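Local coordinates for probable dipeptidase (Pseudomonas aeruginosa, PDB 3B40), which probably acts as a metal-dependent dipeptidase of the membrane dipeptidase (M19) family, hydrolysing dipeptides, at residues P273-T278 against E328-A333; S174-P179 against P268-P273; M12-E17 against E381-G386. The protein carries 11 engineered substitutions. All coordinates share one frame; numbering follows the deposited sequence.

Interaction 1: residues P273-T278 against E328-A333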
# COMPACT_ATOMS: atom_id res chain seq x y z
N PRO A 273 17.86 -3.74 -3.89
CA PRO A 273 18.75 -2.94 -3.03
C PRO A 273 19.43 -1.81 -3.84
O PRO A 273 19.77 -2.01 -4.99
CB PRO A 273 19.82 -3.95 -2.55
CG PRO A 273 19.29 -5.30 -2.87
CD PRO A 273 18.23 -5.18 -3.92
N LEU A 274 19.60 -0.64 -3.24
CA LEU A 274 20.20 0.50 -3.94
C LEU A 274 21.58 0.15 -4.47
O LEU A 274 22.40 -0.47 -3.77
CB LEU A 274 20.29 1.72 -3.01
CG LEU A 274 18.97 2.32 -2.48
CD1 LEU A 274 19.26 3.45 -1.49
CD2 LEU A 274 18.05 2.82 -3.58
N SER A 275 21.83 0.52 -5.73
CA SER A 275 23.12 0.31 -6.39
C SER A 275 24.21 1.14 -5.74
O SER A 275 23.93 2.18 -5.13
CB SER A 275 23.02 0.66 -7.87
OG SER A 275 22.74 2.04 -8.04
N LYS A 276 25.46 0.69 -5.87
CA LYS A 276 26.60 1.38 -5.26
C LYS A 276 26.73 2.87 -5.63
O LYS A 276 26.99 3.71 -4.74
CB LYS A 276 27.92 0.62 -5.48
CG LYS A 276 29.05 1.06 -4.55
CD LYS A 276 28.59 1.03 -3.09
CE LYS A 276 29.76 0.82 -2.13
NZ LYS A 276 30.44 2.09 -1.78
N PRO A 277 26.55 3.23 -6.93
CA PRO A 277 26.61 4.67 -7.26
C PRO A 277 25.63 5.54 -6.47
O PRO A 277 25.93 6.71 -6.18
CB PRO A 277 26.28 4.72 -8.76
CG PRO A 277 26.74 3.37 -9.26
CD PRO A 277 26.35 2.41 -8.15
N THR A 278 24.48 4.98 -6.13
CA THR A 278 23.46 5.72 -5.38
C THR A 278 23.89 5.78 -3.91
O THR A 278 23.83 6.84 -3.30
CB THR A 278 22.06 5.07 -5.55
OG1 THR A 278 21.60 5.25 -6.90
CG2 THR A 278 21.04 5.69 -4.60
N GLU A 328 15.64 9.44 -6.74
CA GLU A 328 14.99 9.57 -8.04
C GLU A 328 15.90 9.11 -9.19
O GLU A 328 15.41 8.69 -10.23
CB GLU A 328 14.45 10.99 -8.27
CG GLU A 328 12.93 11.13 -8.02
CD GLU A 328 12.57 12.06 -6.85
OE1 GLU A 328 13.13 13.19 -6.79
OE2 GLU A 328 11.69 11.68 -6.01
N GLU A 329 17.22 9.13 -8.98
CA GLU A 329 18.20 8.75 -10.01
C GLU A 329 18.54 7.26 -10.02
O GLU A 329 19.21 6.78 -10.95
CB GLU A 329 19.51 9.53 -9.86
CG GLU A 329 19.43 11.05 -10.00
CD GLU A 329 20.78 11.72 -9.70
OE1 GLU A 329 21.71 11.58 -10.54
OE2 GLU A 329 20.94 12.40 -8.65
N GLU A 330 18.14 6.54 -8.97
CA GLU A 330 18.38 5.10 -8.93
C GLU A 330 17.65 4.47 -10.11
O GLU A 330 16.43 4.67 -10.26
CB GLU A 330 17.85 4.50 -7.61
CG GLU A 330 17.94 2.96 -7.51
CD GLU A 330 19.35 2.39 -7.47
OE1 GLU A 330 20.34 3.13 -7.68
OE2 GLU A 330 19.48 1.17 -7.24
N PRO A 331 18.38 3.75 -10.99
CA PRO A 331 17.68 2.97 -12.03
C PRO A 331 16.55 2.11 -11.41
O PRO A 331 16.80 1.41 -10.44
CB PRO A 331 18.79 2.08 -12.61
CG PRO A 331 20.04 2.97 -12.48
CD PRO A 331 19.85 3.65 -11.11
N LYS A 332 15.34 2.15 -11.99
CA LYS A 332 14.18 1.40 -11.43
C LYS A 332 14.26 -0.12 -11.58
O LYS A 332 14.52 -0.62 -12.69
CB LYS A 332 12.89 1.81 -12.14
CG LYS A 332 11.98 2.84 -11.48
CD LYS A 332 10.79 3.09 -12.43
CE LYS A 332 9.86 4.21 -11.96
NZ LYS A 332 10.45 5.06 -10.88
N ALA A 333 13.95 -0.82 -10.49
CA ALA A 333 13.63 -2.26 -10.51
C ALA A 333 12.57 -2.54 -11.56
O ALA A 333 11.79 -1.65 -11.92
CB ALA A 333 13.12 -2.74 -9.09
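E330 OE1 is gripped by two hydroxyls of the facing segment. T278 OG1 donates to it at 2.6 Å from OG1 to OE1, and S275 OG donates to it at 2.7 Å from OG to OE1. The two donors reach different sides of the oxygen. The serine uses the syn lone pair, on the side of the other carboxylate oxygen. The threonine comes from the anti side, 29° out of the carboxylate plane. The second oxygen is held by the backbone: S275 N donates to E330 OE2 at 2.9 Å, nearly straight at 160°, on the syn side and tilted out of the carboxylate plane. Three bonds therefore fix the rotation of the carboxylate. S275 binds both oxygens, one through its amide and one through its hydroxyl. S275 holds the N-cap position of helix 276-288, and T278 lies in the first turn. The carboxylate thus meets the amino end of a helix, whose dipole would be expected to favour the charged form. The glutamate chain leaves with CG anti to the backbone N (chi1 175°) and bends at chi2, which turns the carboxylate to the helix start. L274 adds apolar contact, with CD2 3.9 Å from E330 CG. The OE2 atom also lies 3.4 Å from L274 CA. Beyond the pair, L274 packs on L279 and L282 of helix 276-288 and on L327 of helix 313-328. T278 touches I326 of the latter helix. The contact joins the start of helix 276-288 to the loop between helices 313-328 and 335-349.

Interaction 2: residues S174-P179 against P268-P273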
# COMPACT_ATOMS: atom_id res chain seq x y z
N SER A 174 4.98 2.44 13.95
CA SER A 174 5.22 2.24 12.55
C SER A 174 6.54 1.46 12.35
O SER A 174 7.40 1.47 13.22
CB SER A 174 5.26 3.59 11.83
OG SER A 174 5.70 3.45 10.48
N SER A 175 6.69 0.79 11.22
CA SER A 175 7.99 0.23 10.86
C SER A 175 8.97 1.34 10.46
O SER A 175 10.18 1.13 10.39
CB SER A 175 7.82 -0.80 9.73
OG SER A 175 7.34 -0.21 8.51
N ARG A 176 8.43 2.54 10.20
CA ARG A 176 9.25 3.68 9.76
C ARG A 176 8.96 4.88 10.63
O ARG A 176 8.26 5.81 10.18
CB ARG A 176 8.98 3.99 8.29
CG ARG A 176 9.62 2.98 7.34
CD ARG A 176 9.40 3.41 5.89
NE ARG A 176 8.00 3.24 5.48
CZ ARG A 176 7.55 3.47 4.25
NH1 ARG A 176 6.25 3.28 3.97
NH2 ARG A 176 8.39 3.90 3.30
N PRO A 177 9.48 4.87 11.87
CA PRO A 177 9.37 6.05 12.73
C PRO A 177 10.09 7.23 12.06
O PRO A 177 11.18 7.06 11.47
CB PRO A 177 10.06 5.64 14.06
CG PRO A 177 10.78 4.36 13.81
CD PRO A 177 10.26 3.76 12.50
N LEU A 178 9.46 8.40 12.10
CA LEU A 178 10.11 9.58 11.55
C LEU A 178 10.72 10.51 12.59
O LEU A 178 10.00 11.05 13.45
CB LEU A 178 9.14 10.43 10.76
CG LEU A 178 8.66 10.00 9.39
CD1 LEU A 178 8.04 11.25 8.74
CD2 LEU A 178 9.83 9.43 8.57
N PRO A 179 12.03 10.78 12.45
CA PRO A 179 12.70 11.68 13.38
C PRO A 179 12.18 13.12 13.27
O PRO A 179 12.21 13.86 14.24
CB PRO A 179 14.16 11.58 12.97
CG PRO A 179 14.15 11.17 11.55
CD PRO A 179 12.94 10.27 11.41
N PRO A 268 9.72 -0.10 -6.37
CA PRO A 268 11.06 -0.49 -6.85
C PRO A 268 12.12 -0.66 -5.74
O PRO A 268 12.79 -1.71 -5.68
CB PRO A 268 11.44 0.61 -7.85
CG PRO A 268 10.34 1.54 -7.91
CD PRO A 268 9.15 0.98 -7.19
N ALA A 269 12.26 0.32 -4.86
CA ALA A 269 13.29 0.25 -3.80
C ALA A 269 13.07 -0.81 -2.72
O ALA A 269 13.97 -1.05 -1.90
CB ALA A 269 13.51 1.64 -3.12
N TYR A 270 11.88 -1.43 -2.69
CA TYR A 270 11.63 -2.49 -1.73
C TYR A 270 11.94 -3.84 -2.41
O TYR A 270 11.87 -4.90 -1.75
CB TYR A 270 10.17 -2.55 -1.24
CG TYR A 270 9.51 -1.33 -0.60
CD1 TYR A 270 10.24 -0.24 -0.11
CD2 TYR A 270 8.10 -1.31 -0.46
CE1 TYR A 270 9.57 0.87 0.46
CE2 TYR A 270 7.43 -0.22 0.13
CZ TYR A 270 8.17 0.87 0.57
OH TYR A 270 7.49 1.91 1.14
N LEU A 271 12.27 -3.79 -3.70
CA LEU A 271 12.46 -4.99 -4.53
C LEU A 271 13.90 -5.18 -4.99
O LEU A 271 14.34 -6.31 -5.19
CB LEU A 271 11.54 -4.96 -5.76
CG LEU A 271 10.03 -4.98 -5.51
CD1 LEU A 271 9.29 -4.61 -6.82
CD2 LEU A 271 9.57 -6.33 -4.94
N ARG A 272 14.60 -4.07 -5.20
CA ARG A 272 16.02 -4.09 -5.52
C ARG A 272 16.81 -3.20 -4.55
O ARG A 272 16.47 -2.02 -4.42
CB ARG A 272 16.23 -3.58 -6.94
CG ARG A 272 17.68 -3.56 -7.37
CD ARG A 272 17.86 -2.85 -8.70
NE ARG A 272 17.41 -3.67 -9.81
CZ ARG A 272 17.40 -3.27 -11.07
NH1 ARG A 272 17.82 -2.05 -11.36
NH2 ARG A 272 16.95 -4.08 -12.04
N PRO A 273 17.86 -3.74 -3.89
CA PRO A 273 18.75 -2.94 -3.03
C PRO A 273 19.43 -1.81 -3.84
O PRO A 273 19.77 -2.01 -4.99
CB PRO A 273 19.82 -3.95 -2.55
CG PRO A 273 19.29 -5.30 -2.87
CD PRO A 273 18.23 -5.18 -3.92
O HOH W 1 7.96 4.38 0.41
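R176 and Y270 both start with CG anti to the carbonyl carbon, at chi1 -75° and -56°, and reach for each other from opposite directions. The arginine then bends at chi3, which turns its guanidinium to the phenol end of the tyrosine. R176 NH2 lies 3.1 Å from Y270 OH, at the edge of the ring and near its plane. The two flat groups stand steeply to each other, their planes 79° apart. A water bridges the pair. It accepts from R176 NH2 at 3.0 Å, in the guanidinium plane, and lies 2.6 Å from Y270 OH. The other terminal nitrogen, R176 NH1, is hydrogen-bonded to Q213 and also lies close to R245, a like charge. The arginine's backbone is tied down as well: R176 N donates to S174 OG at 2.9 Å, an ST turn. On the other segment, the Y270 ring stacks on F267. The backbones stay far apart, with R176 CA and Y270 CA 13.3 Å from each other, so two long side chains span the distance, with the water bridging their ends. The contact links the loop between strand 160-162 and helix 193-205 to the short helix 268-271, which follows strand 261-265 of the parallel sheet.

Interaction 3: residues M12-E17 against E381-G386. Engineered in segment 12-17: Q13 (natural residue Lys). With CA (calcium ion), chain E; CD (cadmium ion), chain B.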
# COMPACT_ATOMS: atom_id res chain seq x y z
N MET A 12 2.23 -12.50 -24.82
CA MET A 12 1.40 -11.28 -24.75
C MET A 12 -0.05 -11.58 -25.08
O MET A 12 -0.97 -11.08 -24.42
CB MET A 12 1.91 -10.18 -25.71
CG MET A 12 3.35 -9.64 -25.46
SD MET A 12 4.01 -8.55 -26.79
CE MET A 12 2.85 -7.20 -26.74
N GLN A 13 -0.25 -12.38 -26.13
CA GLN A 13 -1.60 -12.81 -26.57
C GLN A 13 -2.28 -13.65 -25.52
O GLN A 13 -3.45 -13.49 -25.23
CB GLN A 13 -1.51 -13.64 -27.87
CG GLN A 13 -1.27 -12.82 -29.14
CD GLN A 13 -2.30 -11.72 -29.33
OE1 GLN A 13 -3.52 -11.98 -29.25
NE2 GLN A 13 -1.82 -10.48 -29.54
N HIS A 14 -1.53 -14.58 -24.95
CA HIS A 14 -2.02 -15.37 -23.84
C HIS A 14 -2.43 -14.48 -22.66
O HIS A 14 -3.48 -14.69 -22.08
CB HIS A 14 -0.95 -16.37 -23.46
CG HIS A 14 -1.35 -17.33 -22.40
ND1 HIS A 14 -0.42 -18.13 -21.76
CD2 HIS A 14 -2.55 -17.62 -21.84
CE1 HIS A 14 -1.04 -18.88 -20.86
NE2 HIS A 14 -2.33 -18.59 -20.89
N ALA A 15 -1.62 -13.48 -22.32
CA ALA A 15 -1.93 -12.55 -21.22
C ALA A 15 -3.23 -11.81 -21.54
O ALA A 15 -4.12 -11.70 -20.69
CB ALA A 15 -0.79 -11.55 -21.04
N GLU A 16 -3.36 -11.32 -22.77
CA GLU A 16 -4.58 -10.57 -23.18
C GLU A 16 -5.83 -11.45 -23.15
O GLU A 16 -6.85 -11.07 -22.59
CB GLU A 16 -4.38 -9.88 -24.54
CG GLU A 16 -3.28 -8.81 -24.47
CD GLU A 16 -2.76 -8.41 -25.83
OE1 GLU A 16 -3.19 -9.00 -26.87
OE2 GLU A 16 -1.93 -7.49 -25.86
N GLU A 17 -5.72 -12.66 -23.68
CA GLU A 17 -6.86 -13.60 -23.64
C GLU A 17 -7.33 -13.86 -22.23
O GLU A 17 -8.55 -13.92 -21.96
CB GLU A 17 -6.51 -14.91 -24.37
CG GLU A 17 -6.48 -14.79 -25.88
CD GLU A 17 -7.86 -14.39 -26.47
OE1 GLU A 17 -8.91 -14.84 -25.96
OE2 GLU A 17 -7.89 -13.61 -27.44
N GLU A 381 4.95 -11.78 -17.40
CA GLU A 381 6.10 -12.29 -16.60
C GLU A 381 5.71 -13.52 -15.78
O GLU A 381 6.50 -14.46 -15.69
CB GLU A 381 6.69 -11.20 -15.70
CG GLU A 381 7.99 -11.59 -14.94
CD GLU A 381 9.15 -12.02 -15.83
OE1 GLU A 381 9.25 -11.56 -16.99
OE2 GLU A 381 9.99 -12.82 -15.35
N LEU A 382 4.52 -13.51 -15.16
CA LEU A 382 3.95 -14.69 -14.49
C LEU A 382 3.80 -15.91 -15.42
O LEU A 382 4.23 -17.03 -15.09
CB LEU A 382 2.62 -14.36 -13.81
CG LEU A 382 2.68 -13.41 -12.61
CD1 LEU A 382 1.28 -12.82 -12.29
CD2 LEU A 382 3.32 -14.14 -11.43
N ILE A 383 3.19 -15.71 -16.58
CA ILE A 383 3.13 -16.79 -17.59
C ILE A 383 4.54 -17.37 -17.86
O ILE A 383 4.78 -18.57 -17.78
CB ILE A 383 2.47 -16.28 -18.90
CG1 ILE A 383 0.98 -16.03 -18.68
CG2 ILE A 383 2.66 -17.28 -20.03
CD1 ILE A 383 0.32 -15.14 -19.75
N THR A 384 5.48 -16.48 -18.13
CA THR A 384 6.86 -16.83 -18.47
C THR A 384 7.52 -17.70 -17.37
O THR A 384 8.29 -18.62 -17.67
CB THR A 384 7.64 -15.54 -18.75
OG1 THR A 384 7.03 -14.88 -19.87
CG2 THR A 384 9.12 -15.80 -19.04
N ARG A 385 7.19 -17.42 -16.11
CA ARG A 385 7.78 -18.21 -15.03
C ARG A 385 7.09 -19.51 -14.76
O ARG A 385 7.57 -20.30 -13.94
CB ARG A 385 7.84 -17.41 -13.76
CG ARG A 385 8.69 -16.23 -13.97
CD ARG A 385 9.65 -16.02 -12.86
NE ARG A 385 10.20 -14.70 -13.04
CZ ARG A 385 10.86 -14.05 -12.11
NH1 ARG A 385 11.03 -14.58 -10.90
NH2 ARG A 385 11.32 -12.86 -12.40
N GLY A 386 5.96 -19.75 -15.42
CA GLY A 386 5.28 -21.04 -15.31
C GLY A 386 4.05 -21.10 -14.41
O GLY A 386 3.57 -22.19 -14.09
CA CA E . -4.46 -19.65 -20.50
CD CD B . -10.21 -13.29 -27.32
O HOH W 2 -6.03 -17.94 -21.20
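A calcium site shared by H14 of helix 9-19 and D389 of helix 389-409 borders this contact: H14 binds the ion, and the same imidazole packs on I383. H14 NE2 coordinates calcium at 2.4 Å. A water, also at 2.4 Å from the ion, is a further ligand. The isoleucine meets the ring from one face. I383 CD1 lies 3.9 Å from the ring centroid, 23° off the ring normal, in a CH-pi contact displaced toward the rim. The other branch also reaches the ring, with I383 CG2 3.6 Å from H14 ND1. H14 carries its CG anti to the backbone N (chi1 -175°), which puts one ring face on I383 and NE2 on the metal. A15 completes the apolar contact, its CB 4.0 Å from I383 CD1. One turn on, E17 binds a cadmium ion through both carboxylate oxygens, and E20 binds the same ion. In the facing segment, R385 grips E381 OE2 side-on through NE and NH2, with OE2 close to the guanidinium plane. This salt bridge is 3.0 Å from R385 NE to E381 OE2. G386, just past the helix, has positive phi and completes a Schellman motif. I383 also touches V11 of helix 9-19 and I392 of helix 389-409. L382 and R385 pack on V339 of helix 335-349. The contact thus joins the N-terminal helix 9-19 to the end of helix 375-385, close to the start of helix 389-409.

In the fold
Interactions 1 and 2 are neighbours, with centres about 14 Å apart. They share P273 and follow each other along the chain. They also touch directly: A333 CB lies 3.6 Å from P268 O and 3.9 Å from R272 CB. Helix 268-271, held by interaction 2, is followed, after a short loop, by helix 276-288, whose start is held by interaction 1. Interaction 3 lies apart, with its centre about 28 Å from that of interaction 1 and about 31 Å from that of interaction 2. Its nearest atoms are about 10 Å from either. It brings together parts near the two ends of the chain and adjoins bound calcium and cadmium ions.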